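Local coordinates for protein putative aminooxidase (Propionibacterium acnes, PDB 2BAC) that probably isomerises polyunsaturated fatty acids with the help of FAD, as a fatty acid isomerase of the flavin-containing amine oxidoreductase family, at residues Arg87-His92 / Pro292-Tyr297; Asp159-Pro164 / Lys183-Val188; Val310-His315 / Thr326-Arg331. One frame throughout, in Å; residues are numbered along the deposited sequence.

Interaction 1 (Arg87-His92 / Pro292-Tyr297); sequences RREFLH and PTISGY. With ODT ((11E,13E,15Z)-octadeca-11,13,15-trienoic acid), chain E.
R88 and Y297 converge on one carboxylate oxygen of the bound octadecatrienoic acid. R88 NE donates to ODT O1 at 2.7 Å along a fairly straight path (160° at the hydrogen), and the oxygen lies at the edge of the guanidinium, in its plane. Y297 OH donates to the same ODT O1 at 2.5 Å, so two donors fix this end of the ligand, and the positive charge of R88 would be expected to favour the ionised acid. Where the two side chains pass, R88 CB lies 3.7 Å from Y297 CE2 and the guanidinium stands nearly perpendicular to the phenol ring (87°). R88 is bent at its third torsion (85°), which brings NE to the ligand. R88 NH2 is in turn anchored on F193 O, and the F193 ring forms a cation-pi contact with the arginine. F90 is on the same side of the sheet, its CD1 3.8 Å from Y297 CB.

On the reverse side E89 CD rests against I294 CG2 at 3.5 Å, and a water donates to both E89 OE2 and I294 O. A second water joins R87 N and S295 OG, while H315 N also bonds that hydroxyl. Beneath the side chains, four backbone hydrogen bonds pair the segments in parallel; the shortest, E89 N to S295 O and L91 N to Y297 O, are both 2.8 Å. These two strands lie inside a mixed sheet, with strand 97-98 beyond 88-91 and strand 312-315 beyond 295-297, while F193 reaches R88 from helix 187-195.

Interaction 2 (Asp159-Pro164 / Lys183-Val188); sequences DLWINP and KYLDFV. With ODT ((11E,13E,15Z)-octadeca-11,13,15-trienoic acid), chain E.
L185 faces W161, P164 and the ring of its own neighbour Y184. Its CB comes to 3.3 Å from W161 NE1 and also touches CD1 of the indole. CG sits 3.6 Å above the plane of the Y184 ring, over its centre. Of the two methyls, CD1 meets W161 CD1 and the W161 carbonyl oxygen, while CD2 packs 3.9 Å from P164 CG. The leucine and the indole run antiparallel past each other, and the backbone L185 O lies at the indole edge. There W161 NE1 donates to L185 O at 2.9 Å (162° at the hydrogen), in the ring plane and on a lone pair in the carbonyl plane. Farther along the indole, W161 CH2 reaches F187 CD1, the two side chains crossing at about a right angle.

L185 is the centre of an inverse gamma turn between helices 178-184 and 187-195, and D186 caps the start of the second. Y184, with CG anti to its backbone N (chi1 160°), sends its OH to P164 O, a 2.5 Å bond in the carbonyl plane. Its CE1 is 3.3 Å from ODT C16, the last carbon of the conjugated triene. Each hydrogen bond thus ties a buried side-chain donor to a backbone carbonyl, while the rest of the contact is apolar, consistent with a tyrosine held in a fixed orientation beside the hydrocarbon chain of the ligand.

Interaction 3 (Val310-His315 / Thr326-Arg331); sequences VMVYYH and TTYLLR. With ODT ((11E,13E,15Z)-octadeca-11,13,15-trienoic acid), chain E.
T326 O accepts the N-H of Y314 at 2.8 Å (156° at the hydrogen) and also takes a CA-H contact from Y313 CA, 3.2 Å away. Two more backbone bonds join the segments: M311 N to Y328 O is almost straight (172°), whereas Y328 N to V312 O is bent (138°). Y328 O has a CA-H neighbour as well, from V310.

The side chains on the ligand side are closely interlocked. The Y314 side chain runs beside those of T326 and Y328, in the same direction; T326 OG1 sits at the edge of the Y314 ring, in its plane, 3.4 Å from Y314 CB. T326 OG1 also lies 2.6 Å from Y328 OH. Y314 CB is 3.8 Å from Y328 CE2. The Y314 hydroxyl bonds R316. V312 divides its two branches between protein and ligand: CG1 presses on Y328 CB at 3.6 Å, while CG2, anti to the backbone N, reaches ODT C5 at 3.4 Å. The V312 carbonyl oxygen meets the edge of the Y328 ring, and ODT C9 lies over one face of that ring, offset toward the rim, 3.8 Å above its plane.

Y313 and T327 form a non-hydrogen-bonded antiparallel pair on the reverse side, where Y313 packs on F355 and T327 on V348 and M352 of helix 341-355. Toward the end of strand 326-330, M311 CE rests against L330 CG. The arrangement is a beta hairpin within a mixed sheet that has a helix on one side and the fatty acid on the other; with FAD also touching Y328, it forms a wall of the ligand pocket beside the cofactor, consistent with the substrate-binding region of a flavin-containing amine oxidoreductase.

In the fold
All three interactions touch the same fatty acid: interaction 1 holds its carboxylate, interaction 3 lines C4 to C9 and interaction 2 meets the region near its far end. Interactions 1 and 3 have centres 11 Å apart and share a sheet, strands 295-297 and 312-315 being neighbours joined by G296 O and Y313 N at 2.9 Å. Interaction 2 is 18 Å from each, between centres; it meets interaction 1 where N163 packs on F90 and Y297, but its nearest atoms stay about 6 Å from interaction 3. FAD lies closest to interaction 3, about 4 Å from the Y328 side chain, against about 7 Å for Y184 and 9 Å for Y297.

Interaction 1 (Arg87-His92 / Pro292-Tyr297)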
loop_
_atom_site.group_PDB
_atom_site.type_symbol
_atom_site.label_atom_id
_atom_site.label_comp_id
_atom_site.label_asym_id
_atom_site.label_seq_id
_atom_site.Cartn_x
_atom_site.Cartn_y
_atom_site.Cartn_z
ATOM N N ARG A 87 -7.449 13.391 -13.057
ATOM C CA ARG A 87 -8.542 13.202 -14.004
ATOM C C ARG A 87 -8.269 11.954 -14.836
ATOM O O ARG A 87 -7.126 11.688 -15.184
ATOM C CB ARG A 87 -8.641 14.412 -14.940
ATOM C CG ARG A 87 -9.367 15.599 -14.381
ATOM C CD ARG A 87 -8.795 16.876 -14.927
ATOM N NE ARG A 87 -9.771 17.954 -15.137
ATOM C CZ ARG A 87 -10.540 18.520 -14.199
ATOM N NH1 ARG A 87 -11.364 19.518 -14.544
ATOM N NH2 ARG A 87 -10.514 18.100 -12.929
ATOM N N ARG A 88 -9.315 11.224 -15.201
ATOM C CA ARG A 88 -9.152 9.937 -15.876
ATOM C C ARG A 88 -10.107 9.725 -17.049
ATOM O O ARG A 88 -11.239 10.163 -17.023
ATOM C CB ARG A 88 -9.377 8.783 -14.880
ATOM C CG ARG A 88 -10.782 8.735 -14.254
ATOM C CD ARG A 88 -10.898 7.611 -13.248
ATOM N NE ARG A 88 -10.418 7.975 -11.903
ATOM C CZ ARG A 88 -11.180 8.464 -10.905
ATOM N NH1 ARG A 88 -12.501 8.657 -11.041
ATOM N NH2 ARG A 88 -10.601 8.751 -9.735
ATOM N N GLU A 89 -9.619 9.015 -18.056
ATOM C CA GLU A 89 -10.453 8.377 -19.051
ATOM C C GLU A 89 -10.242 6.853 -19.014
ATOM O O GLU A 89 -9.327 6.354 -18.351
ATOM C CB GLU A 89 -10.085 8.900 -20.430
ATOM C CG GLU A 89 -8.685 8.442 -20.935
ATOM C CD GLU A 89 -8.348 9.033 -22.274
ATOM O OE1 GLU A 89 -9.223 9.754 -22.824
ATOM O OE2 GLU A 89 -7.215 8.799 -22.777
ATOM N N PHE A 90 -11.069 6.134 -19.771
ATOM C CA PHE A 90 -11.003 4.673 -19.837
ATOM C C PHE A 90 -10.736 4.187 -21.244
ATOM O O PHE A 90 -11.338 4.676 -22.189
ATOM C CB PHE A 90 -12.304 4.062 -19.323
ATOM C CG PHE A 90 -12.486 4.227 -17.866
ATOM C CD1 PHE A 90 -11.996 3.271 -16.984
ATOM C CD2 PHE A 90 -13.110 5.348 -17.364
ATOM C CE1 PHE A 90 -12.151 3.415 -15.631
ATOM C CE2 PHE A 90 -13.262 5.517 -16.002
ATOM C CZ PHE A 90 -12.782 4.544 -15.134
ATOM N N LEU A 91 -9.829 3.218 -21.354
ATOM C CA LEU A 91 -9.371 2.673 -22.620
ATOM C C LEU A 91 -9.654 1.179 -22.667
ATOM O O LEU A 91 -9.572 0.490 -21.647
ATOM C CB LEU A 91 -7.855 2.859 -22.788
ATOM C CG LEU A 91 -7.254 4.264 -22.663
ATOM C CD1 LEU A 91 -5.760 4.209 -22.970
ATOM C CD2 LEU A 91 -7.955 5.292 -23.555
ATOM N N HIS A 92 -9.978 0.678 -23.855
ATOM C CA HIS A 92 -9.939 -0.760 -24.107
ATOM C C HIS A 92 -8.474 -1.140 -24.357
ATOM O O HIS A 92 -7.610 -0.263 -24.532
ATOM C CB HIS A 92 -10.815 -1.129 -25.300
ATOM C CG HIS A 92 -12.276 -1.097 -24.996
ATOM N ND1 HIS A 92 -12.847 -1.872 -24.007
ATOM C CD2 HIS A 92 -13.287 -0.384 -25.550
ATOM C CE1 HIS A 92 -14.146 -1.631 -23.961
ATOM N NE2 HIS A 92 -14.437 -0.735 -24.887
ATOM N N PRO A 292 -0.198 12.459 -23.294
ATOM C CA PRO A 292 -1.606 12.408 -22.899
ATOM C C PRO A 292 -2.101 13.730 -22.305
ATOM O O PRO A 292 -1.291 14.546 -21.850
ATOM C CB PRO A 292 -1.669 11.267 -21.865
ATOM C CG PRO A 292 -0.290 10.746 -21.683
ATOM C CD PRO A 292 0.634 11.426 -22.639
ATOM N N THR A 293 -3.415 13.948 -22.353
ATOM C CA THR A 293 -4.047 15.146 -21.787
ATOM C C THR A 293 -4.718 14.820 -20.450
ATOM O O THR A 293 -5.216 15.710 -19.753
ATOM C CB THR A 293 -5.136 15.727 -22.751
ATOM O OG1 THR A 293 -6.057 14.691 -23.141
ATOM C CG2 THR A 293 -4.499 16.341 -23.994
ATOM N N ILE A 294 -4.694 13.532 -20.106
ATOM C CA ILE A 294 -5.448 12.967 -19.033
ATOM C C ILE A 294 -4.872 11.578 -18.716
ATOM O O ILE A 294 -4.154 10.977 -19.534
ATOM C CB ILE A 294 -6.937 12.881 -19.451
ATOM C CG1 ILE A 294 -7.860 12.566 -18.253
ATOM C CG2 ILE A 294 -7.133 11.891 -20.606
ATOM C CD1 ILE A 294 -9.339 12.989 -18.507
ATOM N N SER A 295 -5.161 11.077 -17.516
ATOM C CA SER A 295 -4.706 9.748 -17.109
ATOM C C SER A 295 -5.627 8.696 -17.716
ATOM O O SER A 295 -6.795 8.975 -17.988
ATOM C CB SER A 295 -4.654 9.634 -15.593
ATOM O OG SER A 295 -3.634 10.493 -15.082
ATOM N N GLY A 296 -5.092 7.503 -17.949
ATOM C CA GLY A 296 -5.846 6.428 -18.606
ATOM C C GLY A 296 -5.794 5.117 -17.843
ATOM O O GLY A 296 -4.702 4.656 -17.490
ATOM N N TYR A 297 -6.983 4.557 -17.582
ATOM C CA TYR A 297 -7.197 3.232 -17.004
ATOM C C TYR A 297 -7.621 2.306 -18.114
ATOM O O TYR A 297 -8.298 2.741 -19.040
ATOM C CB TYR A 297 -8.345 3.243 -16.002
ATOM C CG TYR A 297 -8.042 3.919 -14.693
ATOM C CD1 TYR A 297 -7.989 3.185 -13.504
ATOM C CD2 TYR A 297 -7.814 5.295 -14.638
ATOM C CE1 TYR A 297 -7.732 3.801 -12.294
ATOM C CE2 TYR A 297 -7.523 5.919 -13.439
ATOM C CZ TYR A 297 -7.482 5.166 -12.266
ATOM O OH TYR A 297 -7.196 5.777 -11.068
HETATM O O1 ODT E . -7.715 8.177 -11.601
HETATM C C1 ODT E . -7.377 9.355 -11.812
HETATM O O2 ODT E . -8.209 10.285 -11.935
HETATM C C2 ODT E . -5.902 9.615 -11.912
HETATM C C3 ODT E . -5.178 8.336 -11.491
HETATM C C4 ODT E . -3.790 8.232 -12.109
HETATM C C5 ODT E . -3.338 6.779 -12.132
HETATM C C6 ODT E . -2.337 6.557 -11.017
HETATM C C7 ODT E . -2.105 5.093 -10.709
HETATM C C8 ODT E . -2.122 4.874 -9.207
HETATM C C9 ODT E . -1.138 3.767 -8.914
HETATM C C10 ODT E . -1.221 3.083 -7.552
HETATM C C11 ODT E . -2.138 3.629 -6.481
HETATM C C12 ODT E . -2.093 2.871 -5.393
HETATM C C13 ODT E . -2.817 3.021 -4.135
HETATM C C14 ODT E . -3.674 3.967 -3.816
HETATM C C15 ODT E . -4.253 3.869 -2.480
HETATM C C16 ODT E . -5.147 4.748 -2.016
HETATM C C17 ODT E . -5.658 5.939 -2.811
HETATM C C18 ODT E . -6.662 6.725 -1.981
HETATM O O HOH W 1 -4.599 12.634 -13.744
HETATM O O HOH W 2 -4.796 9.655 -21.836
#

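Interaction 2 (Asp159-Pro164 / Lys183-Val188)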
loop_
_atom_site.group_PDB
_atom_site.type_symbol
_atom_site.label_atom_id
_atom_site.label_comp_id
_atom_site.label_asym_id
_atom_site.label_seq_id
_atom_site.Cartn_x
_atom_site.Cartn_y
_atom_site.Cartn_z
ATOM N N ASP A 159 -17.023 -3.794 -11.003
ATOM C CA ASP A 159 -16.660 -2.818 -12.029
ATOM C C ASP A 159 -16.202 -1.482 -11.440
ATOM O O ASP A 159 -15.350 -0.802 -12.006
ATOM C CB ASP A 159 -17.829 -2.590 -12.986
ATOM C CG ASP A 159 -18.046 -3.759 -13.964
ATOM O OD1 ASP A 159 -17.675 -4.909 -13.643
ATOM O OD2 ASP A 159 -18.597 -3.506 -15.063
ATOM N N LEU A 160 -16.777 -1.103 -10.307
ATOM C CA LEU A 160 -16.443 0.161 -9.669
ATOM C C LEU A 160 -15.241 -0.024 -8.737
ATOM O O LEU A 160 -14.350 0.824 -8.699
ATOM C CB LEU A 160 -17.663 0.696 -8.893
ATOM C CG LEU A 160 -17.465 2.036 -8.163
ATOM C CD1 LEU A 160 -17.345 3.195 -9.168
ATOM C CD2 LEU A 160 -18.585 2.268 -7.145
ATOM N N TRP A 161 -15.234 -1.123 -7.983
ATOM C CA TRP A 161 -14.114 -1.450 -7.062
ATOM C C TRP A 161 -12.782 -1.838 -7.713
ATOM O O TRP A 161 -11.737 -1.630 -7.108
ATOM C CB TRP A 161 -14.510 -2.580 -6.102
ATOM C CG TRP A 161 -14.943 -2.063 -4.811
ATOM C CD1 TRP A 161 -14.181 -1.922 -3.694
ATOM C CD2 TRP A 161 -16.245 -1.562 -4.484
ATOM N NE1 TRP A 161 -14.925 -1.362 -2.690
ATOM C CE2 TRP A 161 -16.197 -1.132 -3.142
ATOM C CE3 TRP A 161 -17.434 -1.422 -5.198
ATOM C CZ2 TRP A 161 -17.306 -0.590 -2.485
ATOM C CZ3 TRP A 161 -18.540 -0.875 -4.550
ATOM C CH2 TRP A 161 -18.465 -0.462 -3.201
ATOM N N ILE A 162 -12.826 -2.402 -8.918
ATOM C CA ILE A 162 -11.623 -2.943 -9.568
ATOM C C ILE A 162 -10.595 -1.882 -9.972
ATOM O O ILE A 162 -9.399 -2.101 -9.826
ATOM C CB ILE A 162 -11.973 -3.844 -10.793
ATOM C CG1 ILE A 162 -10.763 -4.684 -11.218
ATOM C CG2 ILE A 162 -12.527 -3.025 -11.979
ATOM C CD1 ILE A 162 -11.115 -5.819 -12.186
ATOM N N ASN A 163 -11.064 -0.732 -10.464
ATOM C CA ASN A 163 -10.161 0.284 -11.031
ATOM C C ASN A 163 -9.133 0.841 -10.022
ATOM O O ASN A 163 -7.931 0.790 -10.286
ATOM C CB ASN A 163 -10.945 1.417 -11.693
ATOM C CG ASN A 163 -11.928 0.917 -12.761
ATOM O OD1 ASN A 163 -11.603 0.062 -13.589
ATOM N ND2 ASN A 163 -13.135 1.468 -12.738
ATOM N N PRO A 164 -9.593 1.309 -8.838
ATOM C CA PRO A 164 -8.625 1.690 -7.817
ATOM C C PRO A 164 -8.116 0.524 -6.936
ATOM O O PRO A 164 -7.608 0.778 -5.841
ATOM C CB PRO A 164 -9.395 2.716 -6.996
ATOM C CG PRO A 164 -10.799 2.269 -7.053
ATOM C CD PRO A 164 -10.971 1.505 -8.359
ATOM N N LYS A 183 -11.489 -2.700 3.646
ATOM C CA LYS A 183 -10.810 -1.851 4.629
ATOM C C LYS A 183 -10.094 -0.688 3.945
ATOM O O LYS A 183 -9.966 0.402 4.506
ATOM C CB LYS A 183 -9.812 -2.671 5.444
ATOM C CG LYS A 183 -10.488 -3.592 6.427
ATOM C CD LYS A 183 -9.513 -4.326 7.333
ATOM C CE LYS A 183 -10.257 -5.357 8.191
ATOM N NZ LYS A 183 -11.242 -4.681 9.078
ATOM N N TYR A 184 -9.607 -0.938 2.732
ATOM C CA TYR A 184 -9.118 0.118 1.850
ATOM C C TYR A 184 -10.318 0.815 1.181
ATOM O O TYR A 184 -10.699 1.906 1.567
ATOM C CB TYR A 184 -8.138 -0.487 0.842
ATOM C CG TYR A 184 -7.861 0.292 -0.432
ATOM C CD1 TYR A 184 -7.727 1.672 -0.429
ATOM C CD2 TYR A 184 -7.681 -0.385 -1.634
ATOM C CE1 TYR A 184 -7.449 2.370 -1.593
ATOM C CE2 TYR A 184 -7.397 0.296 -2.806
ATOM C CZ TYR A 184 -7.286 1.683 -2.784
ATOM O OH TYR A 184 -7.032 2.363 -3.952
ATOM N N LEU A 185 -10.938 0.190 0.202
ATOM C CA LEU A 185 -12.078 0.822 -0.451
ATOM C C LEU A 185 -13.346 0.560 0.348
ATOM O O LEU A 185 -14.215 -0.214 -0.074
ATOM C CB LEU A 185 -12.223 0.333 -1.897
ATOM C CG LEU A 185 -11.034 0.730 -2.776
ATOM C CD1 LEU A 185 -10.855 -0.220 -3.961
ATOM C CD2 LEU A 185 -11.145 2.201 -3.202
ATOM N N ASP A 186 -13.447 1.197 1.516
ATOM C CA ASP A 186 -14.716 1.223 2.249
ATOM C C ASP A 186 -15.688 2.131 1.471
ATOM O O ASP A 186 -15.283 2.810 0.535
ATOM C CB ASP A 186 -14.524 1.656 3.719
ATOM C CG ASP A 186 -13.884 3.030 3.867
ATOM O OD1 ASP A 186 -13.422 3.600 2.870
ATOM O OD2 ASP A 186 -13.827 3.549 4.990
ATOM N N PHE A 187 -16.968 2.123 1.820
ATOM C CA PHE A 187 -17.970 2.764 0.946
ATOM C C PHE A 187 -17.610 4.253 0.734
ATOM O O PHE A 187 -17.570 4.732 -0.412
ATOM C CB PHE A 187 -19.389 2.584 1.509
ATOM C CG PHE A 187 -20.487 2.670 0.469
ATOM C CD1 PHE A 187 -20.739 1.607 -0.382
ATOM C CD2 PHE A 187 -21.266 3.825 0.348
ATOM C CE1 PHE A 187 -21.747 1.677 -1.344
ATOM C CE2 PHE A 187 -22.274 3.911 -0.607
ATOM C CZ PHE A 187 -22.525 2.834 -1.454
ATOM N N VAL A 188 -17.295 4.951 1.831
ATOM C CA VAL A 188 -16.873 6.350 1.797
ATOM C C VAL A 188 -15.692 6.612 0.870
ATOM O O VAL A 188 -15.749 7.529 0.050
ATOM C CB VAL A 188 -16.520 6.877 3.212
ATOM C CG1 VAL A 188 -15.790 8.213 3.126
ATOM C CG2 VAL A 188 -17.794 7.060 4.027
HETATM O O1 ODT E . -7.715 8.177 -11.601
HETATM C C1 ODT E . -7.377 9.355 -11.812
HETATM O O2 ODT E . -8.209 10.285 -11.935
HETATM C C2 ODT E . -5.902 9.615 -11.912
HETATM C C3 ODT E . -5.178 8.336 -11.491
HETATM C C4 ODT E . -3.790 8.232 -12.109
HETATM C C5 ODT E . -3.338 6.779 -12.132
HETATM C C6 ODT E . -2.337 6.557 -11.017
HETATM C C7 ODT E . -2.105 5.093 -10.709
HETATM C C8 ODT E . -2.122 4.874 -9.207
HETATM C C9 ODT E . -1.138 3.767 -8.914
HETATM C C10 ODT E . -1.221 3.083 -7.552
HETATM C C11 ODT E . -2.138 3.629 -6.481
HETATM C C12 ODT E . -2.093 2.871 -5.393
HETATM C C13 ODT E . -2.817 3.021 -4.135
HETATM C C14 ODT E . -3.674 3.967 -3.816
HETATM C C15 ODT E . -4.253 3.869 -2.480
HETATM C C16 ODT E . -5.147 4.748 -2.016
HETATM C C17 ODT E . -5.658 5.939 -2.811
HETATM C C18 ODT E . -6.662 6.725 -1.981
#

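Interaction 3 (Val310-His315 / Thr326-Arg331)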
loop_
_atom_site.group_PDB
_atom_site.type_symbol
_atom_site.label_atom_id
_atom_site.label_comp_id
_atom_site.label_asym_id
_atom_site.label_seq_id
_atom_site.Cartn_x
_atom_site.Cartn_y
_atom_site.Cartn_z
ATOM N N VAL A 310 -0.113 -3.061 -19.199
ATOM C CA VAL A 310 -0.385 -1.790 -18.532
ATOM C C VAL A 310 -1.887 -1.624 -18.227
ATOM O O VAL A 310 -2.755 -1.679 -19.112
ATOM C CB VAL A 310 0.182 -0.619 -19.361
ATOM C CG1 VAL A 310 -0.060 0.722 -18.690
ATOM C CG2 VAL A 310 1.651 -0.842 -19.604
ATOM N N MET A 311 -2.165 -1.428 -16.938
ATOM C CA MET A 311 -3.508 -1.315 -16.400
ATOM C C MET A 311 -3.930 0.135 -16.221
ATOM O O MET A 311 -5.123 0.440 -16.260
ATOM C CB MET A 311 -3.562 -2.029 -15.051
ATOM C CG MET A 311 -3.155 -3.491 -15.099
ATOM S SD MET A 311 -3.446 -4.321 -13.540
ATOM C CE MET A 311 -2.152 -3.625 -12.522
ATOM N N VAL A 312 -2.956 1.016 -15.999
ATOM C CA VAL A 312 -3.210 2.454 -15.822
ATOM C C VAL A 312 -1.905 3.237 -16.062
ATOM O O VAL A 312 -0.814 2.689 -15.941
ATOM C CB VAL A 312 -3.734 2.755 -14.390
ATOM C CG1 VAL A 312 -2.684 2.319 -13.347
ATOM C CG2 VAL A 312 -4.106 4.242 -14.209
ATOM N N TYR A 313 -2.009 4.505 -16.435
ATOM C CA TYR A 313 -0.821 5.367 -16.502
ATOM C C TYR A 313 -1.153 6.760 -16.036
ATOM O O TYR A 313 -2.292 7.206 -16.155
ATOM C CB TYR A 313 -0.195 5.405 -17.902
ATOM C CG TYR A 313 -1.118 5.870 -19.004
ATOM C CD1 TYR A 313 -1.375 7.221 -19.218
ATOM C CD2 TYR A 313 -1.737 4.947 -19.834
ATOM C CE1 TYR A 313 -2.237 7.625 -20.239
ATOM C CE2 TYR A 313 -2.572 5.343 -20.855
ATOM C CZ TYR A 313 -2.823 6.669 -21.060
ATOM O OH TYR A 313 -3.689 7.013 -22.088
ATOM N N TYR A 314 -0.135 7.448 -15.539
ATOM C CA TYR A 314 -0.336 8.667 -14.766
ATOM C C TYR A 314 0.114 9.929 -15.477
ATOM O O TYR A 314 1.301 10.115 -15.762
ATOM C CB TYR A 314 0.380 8.534 -13.420
ATOM C CG TYR A 314 0.274 9.703 -12.471
ATOM C CD1 TYR A 314 -0.848 10.545 -12.443
ATOM C CD2 TYR A 314 1.286 9.930 -11.541
ATOM C CE1 TYR A 314 -0.931 11.607 -11.530
ATOM C CE2 TYR A 314 1.209 10.977 -10.619
ATOM C CZ TYR A 314 0.111 11.821 -10.618
ATOM O OH TYR A 314 0.093 12.866 -9.703
ATOM N N HIS A 315 -0.864 10.801 -15.725
ATOM C CA HIS A 315 -0.646 12.126 -16.285
ATOM C C HIS A 315 -0.561 13.138 -15.138
ATOM O O HIS A 315 -1.573 13.573 -14.619
ATOM C CB HIS A 315 -1.793 12.464 -17.251
ATOM C CG HIS A 315 -1.676 13.805 -17.914
ATOM N ND1 HIS A 315 -2.516 14.860 -17.617
ATOM C CD2 HIS A 315 -0.826 14.258 -18.865
ATOM C CE1 HIS A 315 -2.187 15.903 -18.358
ATOM N NE2 HIS A 315 -1.168 15.565 -19.127
ATOM N N THR A 326 4.205 7.875 -15.790
ATOM C CA THR A 326 4.453 6.577 -15.162
ATOM C C THR A 326 3.382 5.595 -15.568
ATOM O O THR A 326 2.198 5.945 -15.635
ATOM C CB THR A 326 4.554 6.659 -13.611
ATOM O OG1 THR A 326 3.575 7.576 -13.083
ATOM C CG2 THR A 326 5.990 7.075 -13.195
ATOM N N THR A 327 3.826 4.374 -15.883
ATOM C CA THR A 327 2.941 3.254 -16.209
ATOM C C THR A 327 2.938 2.235 -15.086
ATOM O O THR A 327 3.936 2.113 -14.355
ATOM C CB THR A 327 3.389 2.544 -17.489
ATOM O OG1 THR A 327 4.694 1.952 -17.300
ATOM C CG2 THR A 327 3.357 3.534 -18.705
ATOM N N TYR A 328 1.831 1.489 -14.972
ATOM C CA TYR A 328 1.620 0.533 -13.875
ATOM C C TYR A 328 1.133 -0.836 -14.355
ATOM O O TYR A 328 0.131 -0.935 -15.086
ATOM C CB TYR A 328 0.639 1.119 -12.844
ATOM C CG TYR A 328 1.084 2.475 -12.354
ATOM C CD1 TYR A 328 1.796 2.611 -11.170
ATOM C CD2 TYR A 328 0.854 3.624 -13.126
ATOM C CE1 TYR A 328 2.241 3.858 -10.735
ATOM C CE2 TYR A 328 1.295 4.878 -12.709
ATOM C CZ TYR A 328 1.990 4.993 -11.516
ATOM O OH TYR A 328 2.424 6.234 -11.122
ATOM N N LEU A 329 1.844 -1.891 -13.932
ATOM C CA LEU A 329 1.501 -3.270 -14.305
ATOM C C LEU A 329 1.827 -4.271 -13.180
ATOM O O LEU A 329 2.673 -4.005 -12.325
ATOM C CB LEU A 329 2.225 -3.676 -15.605
ATOM C CG LEU A 329 3.762 -3.803 -15.624
ATOM C CD1 LEU A 329 4.212 -5.184 -15.213
ATOM C CD2 LEU A 329 4.333 -3.456 -17.020
ATOM N N LEU A 330 1.157 -5.421 -13.199
ATOM C CA LEU A 330 1.420 -6.480 -12.239
ATOM C C LEU A 330 2.115 -7.660 -12.897
ATOM O O LEU A 330 1.777 -8.039 -14.018
ATOM C CB LEU A 330 0.118 -6.937 -11.571
ATOM C CG LEU A 330 -0.235 -6.274 -10.239
ATOM C CD1 LEU A 330 -1.619 -6.747 -9.758
ATOM C CD2 LEU A 330 0.835 -6.543 -9.157
ATOM N N ARG A 331 3.094 -8.234 -12.196
ATOM C CA ARG A 331 3.878 -9.347 -12.731
ATOM C C ARG A 331 3.497 -10.722 -12.165
ATOM O O ARG A 331 4.046 -11.731 -12.603
ATOM C CB ARG A 331 5.367 -9.095 -12.485
ATOM C CG ARG A 331 5.909 -7.876 -13.201
ATOM C CD ARG A 331 7.333 -7.558 -12.769
ATOM N NE ARG A 331 8.223 -8.671 -13.071
ATOM C CZ ARG A 331 9.405 -8.882 -12.507
ATOM N NH1 ARG A 331 9.880 -8.042 -11.608
ATOM N NH2 ARG A 331 10.133 -9.947 -12.859
HETATM O O1 ODT E . -7.715 8.177 -11.601
HETATM C C1 ODT E . -7.377 9.355 -11.812
HETATM O O2 ODT E . -8.209 10.285 -11.935
HETATM C C2 ODT E . -5.902 9.615 -11.912
HETATM C C3 ODT E . -5.178 8.336 -11.491
HETATM C C4 ODT E . -3.790 8.232 -12.109
HETATM C C5 ODT E . -3.338 6.779 -12.132
HETATM C C6 ODT E . -2.337 6.557 -11.017
HETATM C C7 ODT E . -2.105 5.093 -10.709
HETATM C C8 ODT E . -2.122 4.874 -9.207
HETATM C C9 ODT E . -1.138 3.767 -8.914
HETATM C C10 ODT E . -1.221 3.083 -7.552
HETATM C C11 ODT E . -2.138 3.629 -6.481
HETATM C C12 ODT E . -2.093 2.871 -5.393
HETATM C C13 ODT E . -2.817 3.021 -4.135
HETATM C C14 ODT E . -3.674 3.967 -3.816
HETATM C C15 ODT E . -4.253 3.869 -2.480
HETATM C C16 ODT E . -5.147 4.748 -2.016
HETATM C C17 ODT E . -5.658 5.939 -2.811
HETATM C C18 ODT E . -6.662 6.725 -1.981
HETATM O O HOH W 3 3.569 10.736 -13.919
#